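Regulatory protein BLAR1 (PDB 1NRF) probably senses beta-lactam antibiotics outside the cell, through acylation of a serine in the penicillin-binding domain described here, and signals their presence to the cytoplasm. Local coordinates at residues N18-D23 against D252-Y257; S57-A62 against A229-G234; Q102-A107 against T113-K118; K133-G138 against N171-K176. One frame throughout, in Å; residues are numbered along the deposited sequence.

Contact 1 of 4, residues N18-D23 against D252-Y257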
loop_
_atom_site.group_PDB
_atom_site.type_symbol
_atom_site.label_atom_id
_atom_site.label_comp_id
_atom_site.label_asym_id
_atom_site.label_seq_id
_atom_site.Cartn_x
_atom_site.Cartn_y
_atom_site.Cartn_z
ATOM N N ASN A 18 14.023 14.034 11.539
ATOM C CA ASN A 18 13.378 15.309 11.856
ATOM C C ASN A 18 12.072 15.430 11.055
ATOM O O ASN A 18 11.926 14.837 9.987
ATOM C CB ASN A 18 14.329 16.487 11.572
ATOM C CG ASN A 18 14.411 16.856 10.099
ATOM O OD1 ASN A 18 13.592 17.626 9.593
ATOM N ND2 ASN A 18 15.407 16.311 9.406
ATOM N N VAL A 19 11.118 16.186 11.582
ATOM C CA VAL A 19 9.825 16.340 10.930
ATOM C C VAL A 19 9.486 17.776 10.533
ATOM O O VAL A 19 9.835 18.729 11.225
ATOM C CB VAL A 19 8.699 15.789 11.841
ATOM C CG1 VAL A 19 7.346 15.936 11.168
ATOM C CG2 VAL A 19 8.972 14.333 12.156
ATOM N N GLU A 20 8.798 17.905 9.404
ATOM C CA GLU A 20 8.369 19.194 8.869
ATOM C C GLU A 20 6.867 19.106 8.594
ATOM O O GLU A 20 6.348 18.045 8.252
ATOM C CB GLU A 20 9.119 19.487 7.567
ATOM C CG GLU A 20 8.814 20.829 6.931
ATOM C CD GLU A 20 9.540 21.013 5.604
ATOM O OE1 GLU A 20 9.232 20.263 4.647
ATOM O OE2 GLU A 20 10.419 21.901 5.520
ATOM N N TYR A 21 6.167 20.217 8.747
ATOM C CA TYR A 21 4.737 20.217 8.508
ATOM C C TYR A 21 4.370 21.184 7.393
ATOM O O TYR A 21 4.949 22.262 7.280
ATOM C CB TYR A 21 4.004 20.582 9.794
ATOM C CG TYR A 21 4.138 19.526 10.861
ATOM C CD1 TYR A 21 3.266 18.436 10.903
ATOM C CD2 TYR A 21 5.164 19.584 11.805
ATOM C CE1 TYR A 21 3.412 17.430 11.851
ATOM C CE2 TYR A 21 5.318 18.580 12.754
ATOM C CZ TYR A 21 4.437 17.507 12.770
ATOM O OH TYR A 21 4.585 16.507 13.696
ATOM N N GLU A 22 3.418 20.780 6.558
ATOM C CA GLU A 22 2.964 21.618 5.458
ATOM C C GLU A 22 1.470 21.489 5.255
ATOM O O GLU A 22 0.836 20.563 5.764
ATOM C CB GLU A 22 3.696 21.262 4.169
ATOM C CG GLU A 22 5.136 21.709 4.170
ATOM C CD GLU A 22 5.832 21.419 2.862
ATOM O OE1 GLU A 22 5.300 21.823 1.806
ATOM O OE2 GLU A 22 6.912 20.792 2.893
ATOM N N ASP A 23 0.909 22.431 4.508
ATOM C CA ASP A 23 -0.522 22.438 4.251
ATOM C C ASP A 23 -0.813 22.094 2.795
ATOM O O ASP A 23 -0.352 22.782 1.886
ATOM C CB ASP A 23 -1.104 23.815 4.586
ATOM C CG ASP A 23 -2.614 23.827 4.567
ATOM O OD1 ASP A 23 -3.204 24.914 4.715
ATOM O OD2 ASP A 23 -3.212 22.744 4.408
ATOM N N ASP A 252 4.117 16.076 -7.437
ATOM C CA ASP A 252 4.484 16.896 -8.575
ATOM C C ASP A 252 4.648 18.354 -8.157
ATOM O O ASP A 252 5.282 19.146 -8.856
ATOM C CB ASP A 252 3.412 16.760 -9.660
ATOM C CG ASP A 252 3.501 17.845 -10.713
ATOM O OD1 ASP A 252 2.887 18.920 -10.524
ATOM O OD2 ASP A 252 4.197 17.620 -11.726
ATOM N N LYS A 253 4.080 18.695 -7.004
ATOM C CA LYS A 253 4.160 20.053 -6.480
ATOM C C LYS A 253 5.531 20.313 -5.852
ATOM O O LYS A 253 6.054 21.424 -5.914
ATOM C CB LYS A 253 3.055 20.275 -5.441
ATOM C CG LYS A 253 2.949 21.696 -4.925
ATOM C CD LYS A 253 2.582 22.659 -6.040
ATOM C CE LYS A 253 2.210 24.020 -5.475
ATOM N NZ LYS A 253 1.720 24.953 -6.526
ATOM N N LYS A 254 6.108 19.284 -5.244
ATOM C CA LYS A 254 7.414 19.412 -4.620
ATOM C C LYS A 254 8.484 18.896 -5.564
ATOM O O LYS A 254 9.591 18.584 -5.148
ATOM C CB LYS A 254 7.458 18.636 -3.302
ATOM C CG LYS A 254 6.354 19.021 -2.329
ATOM C CD LYS A 254 6.804 18.910 -0.875
ATOM C CE LYS A 254 7.794 20.017 -0.530
ATOM N NZ LYS A 254 8.226 20.019 0.896
ATOM N N GLY A 255 8.137 18.795 -6.843
ATOM C CA GLY A 255 9.089 18.339 -7.837
ATOM C C GLY A 255 9.709 16.973 -7.629
ATOM O O GLY A 255 10.738 16.677 -8.223
ATOM N N ILE A 256 9.099 16.130 -6.798
ATOM C CA ILE A 256 9.638 14.784 -6.558
ATOM C C ILE A 256 9.291 13.823 -7.695
ATOM O O ILE A 256 10.107 12.988 -8.077
ATOM C CB ILE A 256 9.156 14.228 -5.198
ATOM C CG1 ILE A 256 9.744 15.096 -4.074
ATOM C CG2 ILE A 256 9.600 12.775 -5.028
ATOM C CD1 ILE A 256 9.179 14.839 -2.706
ATOM N N TYR A 257 8.086 13.941 -8.240
ATOM C CA TYR A 257 7.690 13.099 -9.362
ATOM C C TYR A 257 6.876 13.914 -10.369
ATOM O O TYR A 257 5.755 14.316 -10.086
ATOM C CB TYR A 257 6.877 11.885 -8.903
ATOM C CG TYR A 257 6.736 10.876 -10.013
ATOM C CD1 TYR A 257 7.851 10.174 -10.480
ATOM C CD2 TYR A 257 5.524 10.705 -10.683
ATOM C CE1 TYR A 257 7.772 9.337 -11.589
ATOM C CE2 TYR A 257 5.433 9.865 -11.807
ATOM C CZ TYR A 257 6.566 9.191 -12.253
ATOM O OH TYR A 257 6.512 8.399 -13.385
#

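Contact 2 of 4, residues S57-A62 against A229-G234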
loop_
_atom_site.group_PDB
_atom_site.type_symbol
_atom_site.label_atom_id
_atom_site.label_comp_id
_atom_site.label_asym_id
_atom_site.label_seq_id
_atom_site.Cartn_x
_atom_site.Cartn_y
_atom_site.Cartn_z
ATOM N N SER A 57 -3.203 8.293 12.663
ATOM C CA SER A 57 -4.376 7.498 12.979
ATOM C C SER A 57 -4.312 6.255 12.106
ATOM O O SER A 57 -3.918 6.338 10.953
ATOM C CB SER A 57 -5.640 8.284 12.653
ATOM O OG SER A 57 -5.691 9.475 13.413
ATOM N N ARG A 58 -4.691 5.109 12.665
ATOM C CA ARG A 58 -4.675 3.850 11.930
ATOM C C ARG A 58 -6.007 3.592 11.252
ATOM O O ARG A 58 -7.057 3.992 11.741
ATOM C CB ARG A 58 -4.361 2.689 12.865
ATOM C CG ARG A 58 -2.903 2.503 13.154
ATOM C CD ARG A 58 -2.735 1.622 14.361
ATOM N NE ARG A 58 -1.364 1.155 14.541
ATOM C CZ ARG A 58 -0.855 0.818 15.717
ATOM N NH1 ARG A 58 -1.604 0.909 16.806
ATOM N NH2 ARG A 58 0.392 0.382 15.808
ATOM N N PHE A 59 -5.952 2.921 10.110
ATOM C CA PHE A 59 -7.146 2.600 9.353
ATOM C C PHE A 59 -6.947 1.221 8.749
ATOM O O PHE A 59 -5.828 0.697 8.742
ATOM C CB PHE A 59 -7.347 3.616 8.233
ATOM C CG PHE A 59 -7.288 5.033 8.694
ATOM C CD1 PHE A 59 -6.079 5.730 8.696
ATOM C CD2 PHE A 59 -8.437 5.681 9.133
ATOM C CE1 PHE A 59 -6.015 7.050 9.124
ATOM C CE2 PHE A 59 -8.385 7.010 9.568
ATOM C CZ PHE A 59 -7.171 7.696 9.563
ATOM N N ALA A 60 -8.025 0.623 8.255
ATOM C CA ALA A 60 -7.886 -0.674 7.628
ATOM C C ALA A 60 -6.962 -0.438 6.420
ATOM O O ALA A 60 -7.156 0.500 5.649
ATOM C CB ALA A 60 -9.246 -1.194 7.175
ATOM N N PRO A 61 -5.940 -1.282 6.255
ATOM C CA PRO A 61 -5.008 -1.128 5.130
ATOM C C PRO A 61 -5.611 -1.378 3.744
ATOM O O PRO A 61 -5.147 -0.818 2.746
ATOM C CB PRO A 61 -3.902 -2.117 5.471
ATOM C CG PRO A 61 -4.651 -3.208 6.215
ATOM C CD PRO A 61 -5.559 -2.416 7.118
ATOM N N ALA A 62 -6.644 -2.212 3.687
ATOM C CA ALA A 62 -7.308 -2.554 2.428
ATOM C C ALA A 62 -6.291 -3.085 1.403
ATOM O O ALA A 62 -5.292 -3.699 1.780
ATOM C CB ALA A 62 -8.048 -1.337 1.876
ATOM N N ALA A 229 2.764 8.149 1.706
ATOM C CA ALA A 229 1.510 7.506 2.019
ATOM C C ALA A 229 0.455 8.587 2.184
ATOM O O ALA A 229 0.660 9.576 2.891
ATOM C CB ALA A 229 1.640 6.677 3.304
ATOM N N VAL A 230 -0.663 8.397 1.502
ATOM C CA VAL A 230 -1.776 9.318 1.566
ATOM C C VAL A 230 -3.011 8.528 1.968
ATOM O O VAL A 230 -3.258 7.448 1.425
ATOM C CB VAL A 230 -2.058 9.970 0.188
ATOM C CG1 VAL A 230 -3.430 10.611 0.183
ATOM C CG2 VAL A 230 -1.005 11.016 -0.123
ATOM N N HIS A 231 -3.767 9.040 2.937
ATOM C CA HIS A 231 -5.000 8.379 3.325
ATOM C C HIS A 231 -6.097 9.417 3.291
ATOM O O HIS A 231 -5.934 10.507 3.839
ATOM C CB HIS A 231 -4.915 7.759 4.716
ATOM C CG HIS A 231 -6.198 7.119 5.155
ATOM N ND1 HIS A 231 -7.236 7.837 5.715
ATOM C CD2 HIS A 231 -6.644 5.848 5.035
ATOM C CE1 HIS A 231 -8.265 7.036 5.914
ATOM N NE2 HIS A 231 -7.932 5.824 5.509
ATOM N N ILE A 232 -7.214 9.075 2.652
ATOM C CA ILE A 232 -8.334 10.002 2.521
ATOM C C ILE A 232 -9.695 9.460 2.953
ATOM O O ILE A 232 -9.887 8.257 3.165
ATOM C CB ILE A 232 -8.487 10.478 1.063
ATOM C CG1 ILE A 232 -8.872 9.294 0.171
ATOM C CG2 ILE A 232 -7.194 11.113 0.574
ATOM C CD1 ILE A 232 -9.239 9.685 -1.257
ATOM N N GLN A 233 -10.648 10.376 3.068
ATOM C CA GLN A 233 -12.016 10.051 3.453
ATOM C C GLN A 233 -12.895 11.114 2.810
ATOM O O GLN A 233 -12.682 12.311 3.027
ATOM C CB GLN A 233 -12.186 10.107 4.978
ATOM C CG GLN A 233 -11.081 9.427 5.763
ATOM C CD GLN A 233 -11.273 9.538 7.266
ATOM O OE1 GLN A 233 -10.370 9.219 8.043
ATOM N NE2 GLN A 233 -12.450 9.989 7.683
ATOM N N GLY A 234 -13.869 10.685 2.017
ATOM C CA GLY A 234 -14.751 11.633 1.363
ATOM C C GLY A 234 -15.909 10.926 0.697
ATOM O O GLY A 234 -16.154 9.749 0.967
#

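Contact 3 of 4, residues Q102-A107 against T113-K118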
loop_
_atom_site.group_PDB
_atom_site.type_symbol
_atom_site.label_atom_id
_atom_site.label_comp_id
_atom_site.label_asym_id
_atom_site.label_seq_id
_atom_site.Cartn_x
_atom_site.Cartn_y
_atom_site.Cartn_z
ATOM N N GLN A 102 -5.966 -14.936 -13.270
ATOM C CA GLN A 102 -5.097 -13.930 -12.696
ATOM C C GLN A 102 -3.644 -14.335 -12.608
ATOM O O GLN A 102 -3.280 -15.497 -12.773
ATOM C CB GLN A 102 -5.599 -13.530 -11.307
ATOM C CG GLN A 102 -6.942 -12.824 -11.329
ATOM C CD GLN A 102 -6.883 -11.455 -11.985
ATOM O OE1 GLN A 102 -7.909 -10.903 -12.385
ATOM N NE2 GLN A 102 -5.685 -10.897 -12.085
ATOM N N ASP A 103 -2.825 -13.333 -12.339
ATOM C CA ASP A 103 -1.391 -13.491 -12.208
ATOM C C ASP A 103 -1.017 -12.627 -11.005
ATOM O O ASP A 103 -1.788 -11.748 -10.631
ATOM C CB ASP A 103 -0.724 -12.959 -13.472
ATOM C CG ASP A 103 0.705 -13.382 -13.596
ATOM O OD1 ASP A 103 1.348 -12.991 -14.588
ATOM O OD2 ASP A 103 1.184 -14.113 -12.706
ATOM N N LEU A 104 0.132 -12.877 -10.384
ATOM C CA LEU A 104 0.545 -12.044 -9.254
ATOM C C LEU A 104 0.562 -10.601 -9.744
ATOM O O LEU A 104 -0.013 -9.717 -9.118
ATOM C CB LEU A 104 1.947 -12.422 -8.760
ATOM C CG LEU A 104 2.600 -11.426 -7.790
ATOM C CD1 LEU A 104 1.854 -11.415 -6.454
ATOM C CD2 LEU A 104 4.062 -11.809 -7.589
ATOM N N PHE A 105 1.214 -10.392 -10.885
ATOM C CA PHE A 105 1.323 -9.072 -11.499
ATOM C C PHE A 105 -0.015 -8.492 -11.966
ATOM O O PHE A 105 -0.220 -7.272 -11.907
ATOM C CB PHE A 105 2.300 -9.125 -12.673
ATOM C CG PHE A 105 3.739 -9.027 -12.265
ATOM C CD1 PHE A 105 4.239 -9.808 -11.225
ATOM C CD2 PHE A 105 4.602 -8.151 -12.918
ATOM C CE1 PHE A 105 5.582 -9.719 -10.839
ATOM C CE2 PHE A 105 5.945 -8.053 -12.544
ATOM C CZ PHE A 105 6.435 -8.839 -11.501
ATOM N N SER A 106 -0.925 -9.346 -12.435
ATOM C CA SER A 106 -2.225 -8.845 -12.876
ATOM C C SER A 106 -3.150 -8.587 -11.673
ATOM O O SER A 106 -3.949 -7.645 -11.674
ATOM C CB SER A 106 -2.883 -9.822 -13.867
ATOM O OG SER A 106 -3.302 -11.028 -13.257
ATOM N N ALA A 107 -3.016 -9.412 -10.639
ATOM C CA ALA A 107 -3.838 -9.281 -9.444
ATOM C C ALA A 107 -3.544 -7.977 -8.701
ATOM O O ALA A 107 -4.449 -7.362 -8.135
ATOM C CB ALA A 107 -3.615 -10.483 -8.523
ATOM N N THR A 113 -8.868 -9.044 -5.563
ATOM C CA THR A 113 -8.903 -9.519 -4.192
ATOM C C THR A 113 -8.915 -11.022 -4.005
ATOM O O THR A 113 -8.171 -11.529 -3.166
ATOM C CB THR A 113 -10.105 -8.910 -3.450
ATOM O OG1 THR A 113 -9.969 -7.481 -3.433
ATOM C CG2 THR A 113 -10.168 -9.418 -2.016
ATOM N N TRP A 114 -9.734 -11.741 -4.779
ATOM C CA TRP A 114 -9.807 -13.193 -4.612
ATOM C C TRP A 114 -8.462 -13.894 -4.748
ATOM O O TRP A 114 -8.219 -14.907 -4.094
ATOM C CB TRP A 114 -10.833 -13.827 -5.574
ATOM C CG TRP A 114 -10.520 -13.765 -7.059
ATOM C CD1 TRP A 114 -11.093 -12.936 -7.977
ATOM C CD2 TRP A 114 -9.640 -14.629 -7.793
ATOM N NE1 TRP A 114 -10.638 -13.237 -9.235
ATOM C CE2 TRP A 114 -9.746 -14.273 -9.151
ATOM C CE3 TRP A 114 -8.776 -15.676 -7.433
ATOM C CZ2 TRP A 114 -9.022 -14.927 -10.160
ATOM C CZ3 TRP A 114 -8.053 -16.329 -8.438
ATOM C CH2 TRP A 114 -8.184 -15.949 -9.785
ATOM N N TYR A 115 -7.581 -13.342 -5.575
ATOM C CA TYR A 115 -6.256 -13.928 -5.790
ATOM C C TYR A 115 -5.422 -13.996 -4.510
ATOM O O TYR A 115 -4.867 -15.040 -4.173
ATOM C CB TYR A 115 -5.500 -13.127 -6.851
ATOM C CG TYR A 115 -4.120 -13.661 -7.160
ATOM C CD1 TYR A 115 -3.055 -13.446 -6.291
ATOM C CD2 TYR A 115 -3.887 -14.404 -8.324
ATOM C CE1 TYR A 115 -1.797 -13.957 -6.573
ATOM C CE2 TYR A 115 -2.636 -14.914 -8.613
ATOM C CZ TYR A 115 -1.598 -14.690 -7.739
ATOM O OH TYR A 115 -0.352 -15.193 -8.031
ATOM N N PHE A 116 -5.326 -12.871 -3.809
ATOM C CA PHE A 116 -4.552 -12.818 -2.577
ATOM C C PHE A 116 -5.284 -13.511 -1.438
ATOM O O PHE A 116 -4.658 -14.082 -0.544
ATOM C CB PHE A 116 -4.219 -11.360 -2.220
ATOM C CG PHE A 116 -3.383 -10.669 -3.267
ATOM C CD1 PHE A 116 -3.983 -10.086 -4.387
ATOM C CD2 PHE A 116 -1.990 -10.692 -3.190
ATOM C CE1 PHE A 116 -3.203 -9.547 -5.418
ATOM C CE2 PHE A 116 -1.204 -10.157 -4.213
ATOM C CZ PHE A 116 -1.812 -9.585 -5.330
ATOM N N GLN A 117 -6.612 -13.478 -1.486
ATOM C CA GLN A 117 -7.428 -14.131 -0.468
ATOM C C GLN A 117 -7.181 -15.638 -0.484
ATOM O O GLN A 117 -6.920 -16.250 0.554
ATOM C CB GLN A 117 -8.907 -13.848 -0.728
ATOM C CG GLN A 117 -9.567 -12.964 0.313
ATOM C CD GLN A 117 -10.947 -12.501 -0.114
ATOM O OE1 GLN A 117 -11.749 -12.057 0.709
ATOM N NE2 GLN A 117 -11.227 -12.589 -1.409
ATOM N N LYS A 118 -7.266 -16.240 -1.663
ATOM C CA LYS A 118 -7.046 -17.670 -1.773
ATOM C C LYS A 118 -5.576 -17.954 -1.513
ATOM O O LYS A 118 -5.175 -19.101 -1.309
ATOM C CB LYS A 118 -7.472 -18.173 -3.159
ATOM C CG LYS A 118 -8.962 -17.908 -3.476
ATOM C CD LYS A 118 -9.576 -18.922 -4.467
ATOM C CE LYS A 118 -8.985 -18.840 -5.874
ATOM N NZ LYS A 118 -9.656 -19.776 -6.840
#

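Contact 4 of 4, residues K133-G138 against N171-K176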
loop_
_atom_site.group_PDB
_atom_site.type_symbol
_atom_site.label_atom_id
_atom_site.label_comp_id
_atom_site.label_asym_id
_atom_site.label_seq_id
_atom_site.Cartn_x
_atom_site.Cartn_y
_atom_site.Cartn_z
ATOM N N LYS A 133 3.261 -10.306 13.110
ATOM C CA LYS A 133 4.118 -10.046 14.252
ATOM C C LYS A 133 5.568 -9.972 13.795
ATOM O O LYS A 133 6.318 -9.110 14.255
ATOM C CB LYS A 133 3.961 -11.129 15.318
ATOM C CG LYS A 133 2.694 -11.009 16.136
ATOM C CD LYS A 133 2.618 -12.095 17.202
ATOM C CE LYS A 133 1.322 -11.982 18.004
ATOM N NZ LYS A 133 1.225 -13.001 19.098
ATOM N N SER A 134 5.959 -10.854 12.873
ATOM C CA SER A 134 7.335 -10.855 12.400
ATOM C C SER A 134 7.746 -9.531 11.746
ATOM O O SER A 134 8.910 -9.159 11.783
ATOM C CB SER A 134 7.597 -12.049 11.449
ATOM O OG SER A 134 6.942 -11.933 10.191
ATOM N N ILE A 135 6.803 -8.812 11.150
ATOM C CA ILE A 135 7.150 -7.535 10.527
ATOM C C ILE A 135 6.490 -6.367 11.253
ATOM O O ILE A 135 6.549 -5.224 10.785
ATOM C CB ILE A 135 6.736 -7.483 9.033
ATOM C CG1 ILE A 135 5.215 -7.596 8.907
ATOM C CG2 ILE A 135 7.454 -8.579 8.256
ATOM C CD1 ILE A 135 4.695 -7.382 7.495
ATOM N N HIS A 136 5.884 -6.666 12.402
ATOM C CA HIS A 136 5.169 -5.680 13.213
ATOM C C HIS A 136 4.366 -4.702 12.344
ATOM O O HIS A 136 4.658 -3.506 12.271
ATOM C CB HIS A 136 6.139 -4.921 14.137
ATOM C CG HIS A 136 5.458 -4.212 15.271
ATOM N ND1 HIS A 136 6.014 -4.110 16.529
ATOM C CD2 HIS A 136 4.257 -3.584 15.339
ATOM C CE1 HIS A 136 5.185 -3.454 17.323
ATOM N NE2 HIS A 136 4.111 -3.124 16.626
ATOM N N TYR A 137 3.339 -5.239 11.695
ATOM C CA TYR A 137 2.476 -4.463 10.823
ATOM C C TYR A 137 1.293 -3.843 11.571
ATOM O O TYR A 137 0.361 -4.537 11.981
ATOM C CB TYR A 137 1.980 -5.354 9.684
ATOM C CG TYR A 137 1.265 -4.614 8.573
ATOM C CD1 TYR A 137 -0.018 -4.087 8.759
ATOM C CD2 TYR A 137 1.852 -4.478 7.317
ATOM C CE1 TYR A 137 -0.689 -3.451 7.721
ATOM C CE2 TYR A 137 1.183 -3.846 6.273
ATOM C CZ TYR A 137 -0.083 -3.339 6.484
ATOM O OH TYR A 137 -0.737 -2.722 5.452
ATOM N N GLY A 138 1.347 -2.527 11.738
ATOM C CA GLY A 138 0.281 -1.813 12.415
ATOM C C GLY A 138 -0.039 -2.368 13.783
ATOM O O GLY A 138 0.851 -2.722 14.537
ATOM N N ASN A 171 14.919 -3.941 2.831
ATOM C CA ASN A 171 14.964 -5.340 3.220
ATOM C C ASN A 171 15.591 -5.531 4.605
ATOM O O ASN A 171 16.468 -6.378 4.796
ATOM C CB ASN A 171 15.732 -6.164 2.184
ATOM C CG ASN A 171 15.515 -7.657 2.354
ATOM O OD1 ASN A 171 16.243 -8.477 1.780
ATOM N ND2 ASN A 171 14.502 -8.021 3.141
ATOM N N GLU A 172 15.139 -4.734 5.568
ATOM C CA GLU A 172 15.620 -4.842 6.941
ATOM C C GLU A 172 14.953 -6.063 7.580
ATOM O O GLU A 172 15.320 -6.488 8.664
ATOM C CB GLU A 172 15.267 -3.575 7.726
ATOM C CG GLU A 172 15.893 -2.311 7.143
ATOM C CD GLU A 172 15.352 -1.028 7.767
ATOM O OE1 GLU A 172 15.433 -0.893 9.011
ATOM O OE2 GLU A 172 14.850 -0.157 7.012
ATOM N N PHE A 173 13.961 -6.614 6.889
ATOM C CA PHE A 173 13.245 -7.799 7.352
ATOM C C PHE A 173 13.975 -9.058 6.892
ATOM O O PHE A 173 13.562 -10.179 7.188
ATOM C CB PHE A 173 11.817 -7.790 6.810
ATOM C CG PHE A 173 10.931 -6.776 7.468
ATOM C CD1 PHE A 173 9.903 -6.165 6.760
ATOM C CD2 PHE A 173 11.105 -6.453 8.814
ATOM C CE1 PHE A 173 9.055 -5.250 7.385
ATOM C CE2 PHE A 173 10.267 -5.543 9.447
ATOM C CZ PHE A 173 9.238 -4.940 8.734
ATOM N N ASP A 174 15.057 -8.851 6.148
ATOM C CA ASP A 174 15.894 -9.932 5.646
ATOM C C ASP A 174 15.150 -11.109 5.014
ATOM O O ASP A 174 15.191 -12.234 5.520
ATOM C CB ASP A 174 16.795 -10.431 6.776
ATOM C CG ASP A 174 17.812 -11.439 6.306
ATOM O OD1 ASP A 174 18.345 -11.273 5.186
ATOM O OD2 ASP A 174 18.086 -12.394 7.060
ATOM N N PHE A 175 14.459 -10.839 3.912
ATOM C CA PHE A 175 13.738 -11.871 3.180
ATOM C C PHE A 175 14.610 -12.202 1.978
ATOM O O PHE A 175 15.535 -11.460 1.666
ATOM C CB PHE A 175 12.375 -11.351 2.706
ATOM C CG PHE A 175 11.351 -11.225 3.806
ATOM C CD1 PHE A 175 11.025 -12.323 4.596
ATOM C CD2 PHE A 175 10.713 -10.008 4.049
ATOM C CE1 PHE A 175 10.080 -12.217 5.614
ATOM C CE2 PHE A 175 9.771 -9.887 5.059
ATOM C CZ PHE A 175 9.450 -10.997 5.848
ATOM N N LYS A 176 14.332 -13.311 1.304
ATOM C CA LYS A 176 15.135 -13.665 0.140
ATOM C C LYS A 176 15.137 -12.468 -0.819
ATOM O O LYS A 176 14.081 -11.936 -1.184
ATOM C CB LYS A 176 14.578 -14.927 -0.539
ATOM C CG LYS A 176 14.761 -16.204 0.291
ATOM C CD LYS A 176 14.176 -17.445 -0.395
ATOM C CE LYS A 176 12.645 -17.420 -0.430
ATOM N NZ LYS A 176 12.036 -18.542 -1.228
#

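Contact 1 of 4, residues N18-D23 against D252-Y257
A surface salt-bridge network of E20, E22 and K254 links the first strand of the domain to the end of its last helix. The backbones stay well apart, E22 CA and K254 CA being 11.2 Å from each other, and only about 85 Å² is buried. E22 and K254 approach from opposite directions, and K254 NZ donates to E22 OE2 at a modelled distance of 2.5 Å, on the syn lone pair, the one on the side of OE1. The lysine chain, bent at its second and third torsions (chi3 71°), still carries NZ to the strand. Strand 18-21 is an outermost strand of the sheet, parallel to 46-50, and helix 239-253 has just ended at K254; the bridge therefore ties together the two ends of the chain, which meet in the penicillin-binding fold. E20 slides past the lysine in the opposite sense, making only a long salt bridge, E20 OE1 to K254 NZ at 3.9 Å. Its OE1 also makes a weak hydrogen bond to T48 OG1. Two residues apart, the glutamates reach out from the same side of the strand, and E20 OE1 lies 3.0 Å from E22 OE2, where the lysine charge probably offsets the repulsion between two acceptors. Y24 packs on K254, and its hydroxyl is weakly bonded to E22 OE1.

Contact 2 of 4, residues S57-A62 against A229-G234
F59 has its CG opposite the carbonyl carbon and beside the backbone N (chi1 -51°), while H231 has its CG trans to the backbone N (chi1 178°); these two turns lay the rings flat against each other. Their centroids are 3.7 Å apart and the planes differ by 11°, a face-to-face stack in which H231 CE1 sits over the centre of the phenyl ring. The imidazole NE2 comes closest, 3.3 Å from F59 CG. In this penicillin-binding fold the stack joins strand 225-234 of the sheet to the loop that leads through S63, probably the serine that is acylated by the antibiotic, into helix 66-76. The H231 side chain is about 11 Å from that of S63 and does not reach it. The imidazole is also met edge-to-face by W214, and its ND1 is weakly hydrogen-bonded to E54 OE2, which helps set its rotation. Q233 crosses F59 at about a right angle.

Contact 3 of 4, residues Q102-A107 against T113-K118
Two consecutive helices of the helical region beside the active site, 104-110 and 113-123, pack their first turns together here, with A107 and Y115 at the closest backbone approach (CA to CA 6.4 Å). The Y115 side chain carries much of the contact. With its CG opposite the backbone N (chi1 -179°), its ring reaches across to the first turn of helix 104-110, where the methyl of A107 lies over one face in a CH-pi contact, 3.9 Å from the centroid and 28° off the ring normal. D103 O lies over the same face, toward the rim. Further along the ring, the hydroxyl comes alongside L104, with L104 CB 3.7 Å from Y115 OH; that hydroxyl is hydrogen-bonded to S84 O, so its polar end is satisfied within the core. The turn joining the helices runs into T113 through S111 and T112, a Ser-Thr-Thr sequence that probably corresponds to the second active-site motif of the penicillin-binding and beta-lactamase families. F116, whose side chain is about 7 Å from that of S63 and packs on K66, presses back on the first helix: the A107 methyl touches its ring obliquely, and L104 CD1 is 4.0 Å from F116 CE2, the leucine and phenylalanine crossing at about a right angle. W114 has its indole stacked with Y93 and its NE1 hydrogen-bonded to W98 O.

Contact 4 of 4, residues K133-G138 against N171-K176
I135 packs against F173 and F175 where two helices come to an end: helix 125-134 finishes in a Schellman motif with H136 as the C-prime residue, helix 158-170 in another with N171, which also opens the type I turn N171-D174. The tight part is the isoleucine on the F173 ring. I135 CG2 stands over the centre of that ring, 3.8 Å from its centroid and 13° off the normal, a well-formed CH-pi contact, and I135 CB follows at 3.6 Å from F173 CZ. The chi1 of 63° places CG1 between the backbone N and the carbonyl carbon, leaving CG2 to face the ring while the longer branch leads away; I135 also meets F68 of helix 66-76. Against F175 the fit is looser: the same CG2 lies near the plane of that ring, at its edge, 4.0 Å from F175 CZ. Toward the solvent S134, H136, E172 and D174 are exposed. The link between the segments is van der Waals packing, with I135 O among the atoms touching the F173 ring. Just past the turn, the F175 ring has F173 O 4.0 Å above its plane, over its centre.

In the fold
Contact 1 encloses the other three along the chain; contact 2 in turn encloses contacts 3 and 4, which follow one another in series. Contacts 1 and 2 reach the same mixed sheet, with centres about 19 Å apart, and strand 225-234 of contact 2 is followed in the chain by helix 239-253 of contact 1. Contacts 3 and 4 belong to the helical region, joined in sequence through helices 113-123 and 125-134, their centres about 22 Å apart. Contact 2 touches contact 4, P61 packing on Y137. Contacts 1 and 3 have centres about 33 Å apart, on opposite sides of the chain's centre. Contact 2 includes the loop just before S63, the putative acylation site, and F116 of contact 3 lies about 7 Å from it between side chains.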